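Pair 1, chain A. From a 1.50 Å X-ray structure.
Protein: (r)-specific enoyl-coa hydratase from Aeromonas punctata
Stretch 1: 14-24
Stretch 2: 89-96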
# COMPACT_ATOMS: atom_id res chain seq x y z
N LEU A 14 10.67 -11.80 4.85
CA LEU A 14 9.62 -12.68 5.35
C LEU A 14 8.91 -13.24 4.13
O LEU A 14 9.00 -12.68 3.03
CB LEU A 14 8.63 -11.92 6.26
CG LEU A 14 7.75 -10.79 5.74
CD1 LEU A 14 6.66 -11.33 4.81
CD2 LEU A 14 7.10 -10.10 6.93
N SER A 15 8.24 -14.36 4.31
CA SER A 15 7.51 -14.98 3.21
C SER A 15 6.07 -15.16 3.65
O SER A 15 5.79 -15.31 4.85
CB SER A 15 8.12 -16.33 2.84
OG SER A 15 9.43 -16.16 2.32
N LYS A 16 5.16 -15.13 2.69
CA LYS A 16 3.76 -15.28 3.01
C LYS A 16 2.95 -15.69 1.79
O LYS A 16 3.30 -15.37 0.67
CB LYS A 16 3.20 -13.97 3.56
CG LYS A 16 1.76 -14.08 4.00
CD LYS A 16 1.34 -12.87 4.81
CE LYS A 16 -0.07 -13.07 5.33
NZ LYS A 16 -0.47 -12.01 6.29
N ARG A 17 1.86 -16.42 2.04
CA ARG A 17 0.97 -16.85 0.98
C ARG A 17 -0.36 -16.13 1.13
O ARG A 17 -1.01 -16.22 2.18
CB ARG A 17 0.71 -18.36 1.07
CG ARG A 17 1.85 -19.23 0.57
CD ARG A 17 1.49 -20.72 0.73
NE ARG A 17 2.60 -21.58 0.31
CZ ARG A 17 2.88 -21.89 -0.95
NH1 ARG A 17 3.91 -22.68 -1.22
NH2 ARG A 17 2.11 -21.44 -1.93
N PHE A 18 -0.77 -15.39 0.11
CA PHE A 18 -2.05 -14.71 0.15
C PHE A 18 -3.02 -15.56 -0.64
O PHE A 18 -2.93 -15.62 -1.87
CB PHE A 18 -1.96 -13.31 -0.46
CG PHE A 18 -1.19 -12.32 0.36
CD1 PHE A 18 -0.01 -11.76 -0.12
CD2 PHE A 18 -1.65 -11.93 1.62
CE1 PHE A 18 0.69 -10.83 0.63
CE2 PHE A 18 -0.95 -11.00 2.38
CZ PHE A 18 0.23 -10.44 1.88
N GLY A 19 -3.91 -16.23 0.07
CA GLY A 19 -4.90 -17.08 -0.58
C GLY A 19 -6.20 -16.34 -0.76
O GLY A 19 -6.29 -15.14 -0.47
N ALA A 20 -7.23 -17.05 -1.21
CA ALA A 20 -8.54 -16.45 -1.44
C ALA A 20 -9.10 -15.66 -0.27
O ALA A 20 -9.66 -14.58 -0.45
CB ALA A 20 -9.53 -17.53 -1.86
N ALA A 21 -8.97 -16.19 0.94
CA ALA A 21 -9.50 -15.51 2.12
C ALA A 21 -8.80 -14.18 2.37
O ALA A 21 -9.45 -13.19 2.70
CB ALA A 21 -9.36 -16.41 3.35
N GLU A 22 -7.48 -14.16 2.21
CA GLU A 22 -6.73 -12.93 2.44
C GLU A 22 -7.05 -11.89 1.37
O GLU A 22 -7.24 -10.71 1.67
CB GLU A 22 -5.23 -13.22 2.47
CG GLU A 22 -4.80 -14.01 3.70
CD GLU A 22 -5.16 -15.48 3.63
OE1 GLU A 22 -5.42 -16.09 4.69
OE2 GLU A 22 -5.17 -16.04 2.51
N VAL A 23 -7.12 -12.33 0.12
CA VAL A 23 -7.43 -11.42 -0.97
C VAL A 23 -8.84 -10.85 -0.78
O VAL A 23 -9.08 -9.66 -1.04
CB VAL A 23 -7.31 -12.12 -2.34
CG1 VAL A 23 -7.77 -11.20 -3.46
CG2 VAL A 23 -5.86 -12.54 -2.57
N ALA A 24 -9.77 -11.68 -0.32
CA ALA A 24 -11.13 -11.22 -0.09
C ALA A 24 -11.16 -10.18 1.03
O ALA A 24 -11.87 -9.18 0.94
CB ALA A 24 -12.03 -12.40 0.27
N PHE A 89 0.02 -14.87 -8.31
CA PHE A 89 -1.25 -15.58 -8.37
C PHE A 89 -1.75 -15.97 -6.99
O PHE A 89 -0.98 -16.30 -6.10
CB PHE A 89 -1.09 -16.80 -9.28
CG PHE A 89 -0.75 -16.42 -10.69
CD1 PHE A 89 -1.68 -15.75 -11.48
CD2 PHE A 89 0.52 -16.66 -11.21
CE1 PHE A 89 -1.35 -15.31 -12.76
CE2 PHE A 89 0.86 -16.22 -12.49
CZ PHE A 89 -0.08 -15.55 -13.26
N VAL A 90 -3.07 -15.88 -6.81
CA VAL A 90 -3.67 -16.20 -5.53
C VAL A 90 -3.26 -17.59 -5.07
O VAL A 90 -3.35 -18.57 -5.83
CB VAL A 90 -5.21 -16.11 -5.59
CG1 VAL A 90 -5.82 -16.40 -4.23
CG2 VAL A 90 -5.63 -14.72 -6.07
N GLY A 91 -2.80 -17.68 -3.83
CA GLY A 91 -2.39 -18.95 -3.28
C GLY A 91 -0.89 -19.19 -3.33
O GLY A 91 -0.37 -20.01 -2.58
N ASP A 92 -0.19 -18.46 -4.19
CA ASP A 92 1.25 -18.61 -4.31
C ASP A 92 1.97 -17.84 -3.22
O ASP A 92 1.45 -16.86 -2.68
CB ASP A 92 1.74 -18.15 -5.68
CG ASP A 92 1.37 -19.11 -6.79
OD1 ASP A 92 1.60 -18.78 -7.97
OD2 ASP A 92 0.84 -20.20 -6.49
N GLU A 93 3.17 -18.30 -2.88
CA GLU A 93 3.97 -17.64 -1.85
C GLU A 93 4.82 -16.53 -2.46
O GLU A 93 5.15 -16.56 -3.64
CB GLU A 93 4.87 -18.67 -1.16
CG GLU A 93 5.85 -18.10 -0.15
CD GLU A 93 6.74 -19.16 0.47
OE1 GLU A 93 6.34 -19.75 1.49
OE2 GLU A 93 7.83 -19.42 -0.09
N VAL A 94 5.12 -15.52 -1.64
CA VAL A 94 5.99 -14.43 -2.05
C VAL A 94 6.98 -14.18 -0.93
O VAL A 94 6.78 -14.63 0.21
CB VAL A 94 5.22 -13.10 -2.30
CG1 VAL A 94 4.19 -13.29 -3.39
CG2 VAL A 94 4.59 -12.61 -1.00
N THR A 95 8.05 -13.48 -1.25
CA THR A 95 9.06 -13.14 -0.26
C THR A 95 9.24 -11.62 -0.32
O THR A 95 9.48 -11.06 -1.40
CB THR A 95 10.40 -13.84 -0.55
OG1 THR A 95 10.22 -15.26 -0.49
CG2 THR A 95 11.46 -13.43 0.48
N ALA A 96 9.09 -10.96 0.82
CA ALA A 96 9.25 -9.52 0.91
C ALA A 96 10.65 -9.29 1.49
O ALA A 96 11.05 -9.97 2.44
CB ALA A 96 8.19 -8.92 1.83
O HOH W 1 1.52 -14.37 -1.51
O HOH W 2 1.72 -22.66 -5.08
O HOH W 3 4.08 -21.83 2.46
O HOH W 4 -0.43 -15.07 -2.96

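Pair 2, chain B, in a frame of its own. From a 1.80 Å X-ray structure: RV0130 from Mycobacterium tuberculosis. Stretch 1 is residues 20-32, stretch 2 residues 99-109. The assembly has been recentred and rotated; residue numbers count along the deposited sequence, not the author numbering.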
# COMPACT_ATOMS: atom_id res chain seq x y z
N GLN B 20 7.99 5.78 18.23
CA GLN B 20 9.00 5.34 17.29
C GLN B 20 9.11 3.82 17.42
O GLN B 20 9.15 3.27 18.53
CB GLN B 20 10.34 6.03 17.58
CG GLN B 20 11.45 5.60 16.64
CD GLN B 20 12.70 6.44 16.79
OE1 GLN B 20 13.40 6.32 17.78
NE2 GLN B 20 12.97 7.28 15.81
N SER B 21 9.16 3.14 16.29
CA SER B 21 9.24 1.69 16.30
C SER B 21 10.67 1.24 16.59
O SER B 21 11.60 2.05 16.65
CB SER B 21 8.81 1.13 14.94
OG SER B 21 9.85 1.32 13.98
N ASP B 22 10.83 -0.07 16.72
CA ASP B 22 12.15 -0.69 16.69
C ASP B 22 12.64 -0.73 15.23
O ASP B 22 11.88 -0.46 14.30
CB ASP B 22 12.07 -2.13 17.24
CG ASP B 22 11.30 -2.24 18.56
OD1 ASP B 22 11.30 -1.27 19.36
OD2 ASP B 22 10.71 -3.31 18.82
N TRP B 23 13.92 -1.03 15.06
CA TRP B 23 14.44 -1.37 13.73
C TRP B 23 13.90 -2.75 13.34
O TRP B 23 13.84 -3.67 14.18
CB TRP B 23 15.97 -1.39 13.74
CG TRP B 23 16.62 -0.04 13.87
CD1 TRP B 23 17.23 0.49 15.00
CD2 TRP B 23 16.74 0.95 12.85
NE1 TRP B 23 17.71 1.75 14.72
CE2 TRP B 23 17.43 2.06 13.42
CE3 TRP B 23 16.34 1.02 11.51
CZ2 TRP B 23 17.72 3.22 12.68
CZ3 TRP B 23 16.63 2.17 10.79
CH2 TRP B 23 17.31 3.26 11.37
N VAL B 24 13.48 -2.88 12.09
CA VAL B 24 13.09 -4.18 11.54
C VAL B 24 13.88 -4.41 10.27
O VAL B 24 14.10 -3.47 9.49
CB VAL B 24 11.54 -4.34 11.29
CG1 VAL B 24 10.72 -3.86 12.49
CG2 VAL B 24 11.09 -3.66 10.02
N THR B 25 14.33 -5.64 10.07
CA THR B 25 15.13 -5.99 8.89
C THR B 25 14.20 -6.50 7.79
O THR B 25 13.40 -7.41 8.03
CB THR B 25 16.22 -7.03 9.23
OG1 THR B 25 17.11 -6.47 10.21
CG2 THR B 25 17.02 -7.44 7.97
N ILE B 26 14.31 -5.91 6.61
CA ILE B 26 13.50 -6.33 5.45
C ILE B 26 14.28 -7.38 4.66
O ILE B 26 15.33 -7.07 4.09
CB ILE B 26 13.08 -5.12 4.57
CG1 ILE B 26 12.23 -4.11 5.37
CG2 ILE B 26 12.32 -5.56 3.31
CD1 ILE B 26 11.19 -4.74 6.32
N THR B 27 13.78 -8.61 4.64
CA THR B 27 14.50 -9.74 4.03
C THR B 27 14.04 -10.05 2.61
O THR B 27 12.95 -9.66 2.20
CB THR B 27 14.38 -11.03 4.86
OG1 THR B 27 13.02 -11.49 4.89
CG2 THR B 27 14.89 -10.80 6.29
N GLN B 28 14.87 -10.79 1.87
CA GLN B 28 14.49 -11.24 0.53
C GLN B 28 13.28 -12.18 0.60
O GLN B 28 12.39 -12.12 -0.26
CB GLN B 28 15.67 -11.90 -0.19
CG GLN B 28 15.37 -12.22 -1.64
CD GLN B 28 15.15 -10.97 -2.48
OE1 GLN B 28 16.05 -10.15 -2.64
NE2 GLN B 28 13.96 -10.85 -3.07
N GLU B 29 13.22 -13.02 1.64
CA GLU B 29 12.08 -13.92 1.85
C GLU B 29 10.78 -13.13 1.94
O GLU B 29 9.77 -13.54 1.38
CB GLU B 29 12.30 -14.79 3.09
CG GLU B 29 11.06 -15.04 3.96
CD GLU B 29 10.49 -16.47 3.93
OE1 GLU B 29 10.04 -16.91 5.01
OE2 GLU B 29 10.47 -17.14 2.87
N GLU B 30 10.80 -12.01 2.66
CA GLU B 30 9.60 -11.18 2.80
C GLU B 30 9.24 -10.52 1.49
O GLU B 30 8.04 -10.40 1.17
CB GLU B 30 9.80 -10.12 3.88
CG GLU B 30 9.94 -10.71 5.28
CD GLU B 30 10.32 -9.67 6.31
OE1 GLU B 30 10.99 -8.66 5.95
OE2 GLU B 30 9.92 -9.85 7.48
N VAL B 31 10.25 -10.10 0.74
CA VAL B 31 10.04 -9.39 -0.53
C VAL B 31 9.42 -10.36 -1.55
O VAL B 31 8.49 -9.99 -2.27
CB VAL B 31 11.33 -8.73 -1.06
CG1 VAL B 31 11.12 -8.14 -2.46
CG2 VAL B 31 11.79 -7.62 -0.12
N ASN B 32 9.93 -11.60 -1.56
CA ASN B 32 9.36 -12.70 -2.36
C ASN B 32 7.92 -13.06 -2.00
O ASN B 32 7.10 -13.28 -2.89
CB ASN B 32 10.24 -13.94 -2.25
CG ASN B 32 11.64 -13.72 -2.78
OD1 ASN B 32 11.94 -12.69 -3.38
ND2 ASN B 32 12.52 -14.68 -2.53
N PRO B 99 14.95 4.24 -2.08
CA PRO B 99 14.68 2.80 -2.11
C PRO B 99 15.14 2.08 -0.83
O PRO B 99 15.97 2.58 -0.08
CB PRO B 99 15.48 2.30 -3.33
CG PRO B 99 15.74 3.51 -4.15
CD PRO B 99 15.89 4.65 -3.14
N VAL B 100 14.58 0.91 -0.59
CA VAL B 100 14.95 0.11 0.55
C VAL B 100 15.69 -1.09 -0.02
O VAL B 100 15.06 -2.02 -0.54
CB VAL B 100 13.71 -0.34 1.35
CG1 VAL B 100 14.10 -1.22 2.55
CG2 VAL B 100 12.88 0.88 1.81
N PRO B 101 17.04 -1.08 0.06
CA PRO B 101 17.74 -2.31 -0.35
C PRO B 101 17.28 -3.47 0.50
O PRO B 101 17.09 -3.31 1.70
CB PRO B 101 19.22 -1.98 -0.05
CG PRO B 101 19.28 -0.49 -0.15
CD PRO B 101 17.99 -0.03 0.46
N VAL B 102 17.09 -4.64 -0.11
CA VAL B 102 16.79 -5.84 0.65
C VAL B 102 17.95 -6.08 1.63
O VAL B 102 19.09 -5.79 1.30
CB VAL B 102 16.58 -7.07 -0.28
CG1 VAL B 102 16.44 -8.32 0.54
CG2 VAL B 102 15.34 -6.88 -1.15
N GLY B 103 17.63 -6.58 2.82
CA GLY B 103 18.61 -6.75 3.91
C GLY B 103 18.78 -5.54 4.81
O GLY B 103 19.38 -5.65 5.88
N SER B 104 18.30 -4.38 4.37
CA SER B 104 18.36 -3.13 5.15
C SER B 104 17.43 -3.12 6.34
O SER B 104 16.46 -3.88 6.38
CB SER B 104 18.00 -1.94 4.28
OG SER B 104 18.98 -1.77 3.28
N ARG B 105 17.71 -2.22 7.30
CA ARG B 105 16.82 -1.99 8.43
C ARG B 105 16.02 -0.71 8.24
O ARG B 105 16.52 0.29 7.70
CB ARG B 105 17.57 -1.95 9.76
CG ARG B 105 18.25 -3.27 10.09
CD ARG B 105 18.51 -3.39 11.58
NE ARG B 105 19.30 -2.27 12.08
CZ ARG B 105 19.56 -2.08 13.37
NH1 ARG B 105 19.09 -2.94 14.28
NH2 ARG B 105 20.28 -1.03 13.75
N VAL B 106 14.76 -0.76 8.65
CA VAL B 106 13.87 0.39 8.61
C VAL B 106 13.25 0.65 10.01
O VAL B 106 13.10 -0.25 10.82
CB VAL B 106 12.74 0.18 7.55
CG1 VAL B 106 13.33 0.05 6.15
CG2 VAL B 106 11.89 -1.04 7.91
N ARG B 107 12.87 1.89 10.25
CA ARG B 107 12.25 2.27 11.53
C ARG B 107 11.32 3.45 11.26
O ARG B 107 11.61 4.31 10.43
CB ARG B 107 13.35 2.66 12.53
CG ARG B 107 12.87 3.24 13.82
CD ARG B 107 14.03 3.33 14.80
NE ARG B 107 14.90 4.46 14.53
CZ ARG B 107 15.86 4.87 15.36
NH1 ARG B 107 16.06 4.21 16.50
NH2 ARG B 107 16.61 5.92 15.06
N ALA B 108 10.21 3.50 11.99
CA ALA B 108 9.22 4.53 11.75
C ALA B 108 9.03 5.43 12.98
O ALA B 108 9.19 4.96 14.11
CB ALA B 108 7.86 3.88 11.32
N THR B 109 8.67 6.70 12.73
CA THR B 109 8.21 7.64 13.75
C THR B 109 6.83 8.11 13.31
O THR B 109 6.67 8.47 12.16
CB THR B 109 9.12 8.88 13.75
OG1 THR B 109 10.47 8.44 14.00
CG2 THR B 109 8.67 9.85 14.84
O HOH W 5 16.93 -4.90 14.00

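Pairs 1 and 2 share one design: a strand runs antiparallel to a second strand, then passes through a short loop into a helix, while the partner enters through a type II turn (Phe A89 to Asp A92; Pro B101 to Ser B104). Fourteen central residues superpose with an RMSD of 0.7 Å. A bridge found in both is Lys A16 with Val A94, equivalent to Val B24 with Val B106. Both are hydrogen-bonded pairs: Lys A16 N to Val A94 O is 3.0 Å and Val A94 N to Lys A16 O 2.9 Å, while Val B24 N to Val B106 O and Val B106 N to Val B24 O are each 2.9 Å.

At this bridge the side chains differ. Val B24 CG2 packs on Val B106 CG2 at 3.5 Å, whereas the extended, all-t Lys A16 carries its NZ to a hydrogen bond elsewhere in the structure. At the next inward position Ile B26 replaces Phe A18; Ile B26 CG1 reaches Val B106 CG2 at 4.0 Å, while the nearest approach of the Phe A18 side chain is CE1 to Val A94 CG2, 4.6 Å. Their backbones do the same work, accepting from the turn glycine: Gly A91 N to Phe A18 O, 2.8 Å; Gly B103 N to Ile B26 O, 2.7 Å. Positive phi at both glycines would jam a CB against the preceding carbonyl. Pair 2 adds a direct bond from Ile B26 N to Ser B104 O (3.0 Å); in pair 1 the equivalent Phe A18 N and Asp A92 O lie 3.9 Å apart, and water 1 joins them (3.0 Å from Phe A18 N, 2.8 Å from Asp A92 O).

Where helix meets turn, valines coincide: Val A23 CG2 lies 4.1 Å from Val A90 CG2, Val B31 CG2 3.8 Å from Val B102 CG2. The N-cap residue is Gly A19 or Thr B27. Each backbone N bonds to a glutamate, Gly A19 N to Glu A22 OE2 at 2.8 Å and Thr B27 N to Glu B30 OE1 at 3.1 Å; Thr B27 OG1 also accepts from Glu B30 N at 3.2 Å.

The other sheet face diverges most. Ser A15 OG and Thr A95 OG1 share a hydrogen bond of 3.1 Å; at these positions pair 2 has Trp B23 and Arg B107, whose CB sits 3.7 Å from the centroid of the Trp B23 six-membered ring. Over the opposite face of Trp B23 the Arg B105 guanidinium stacks flat, the centre of the guanidinium 4.0 Å from that of the Trp B23 ring. Its counterpart Glu A93 instead lies beside Arg A17, which donates from NH2 to Gly A91 O at 2.9 Å.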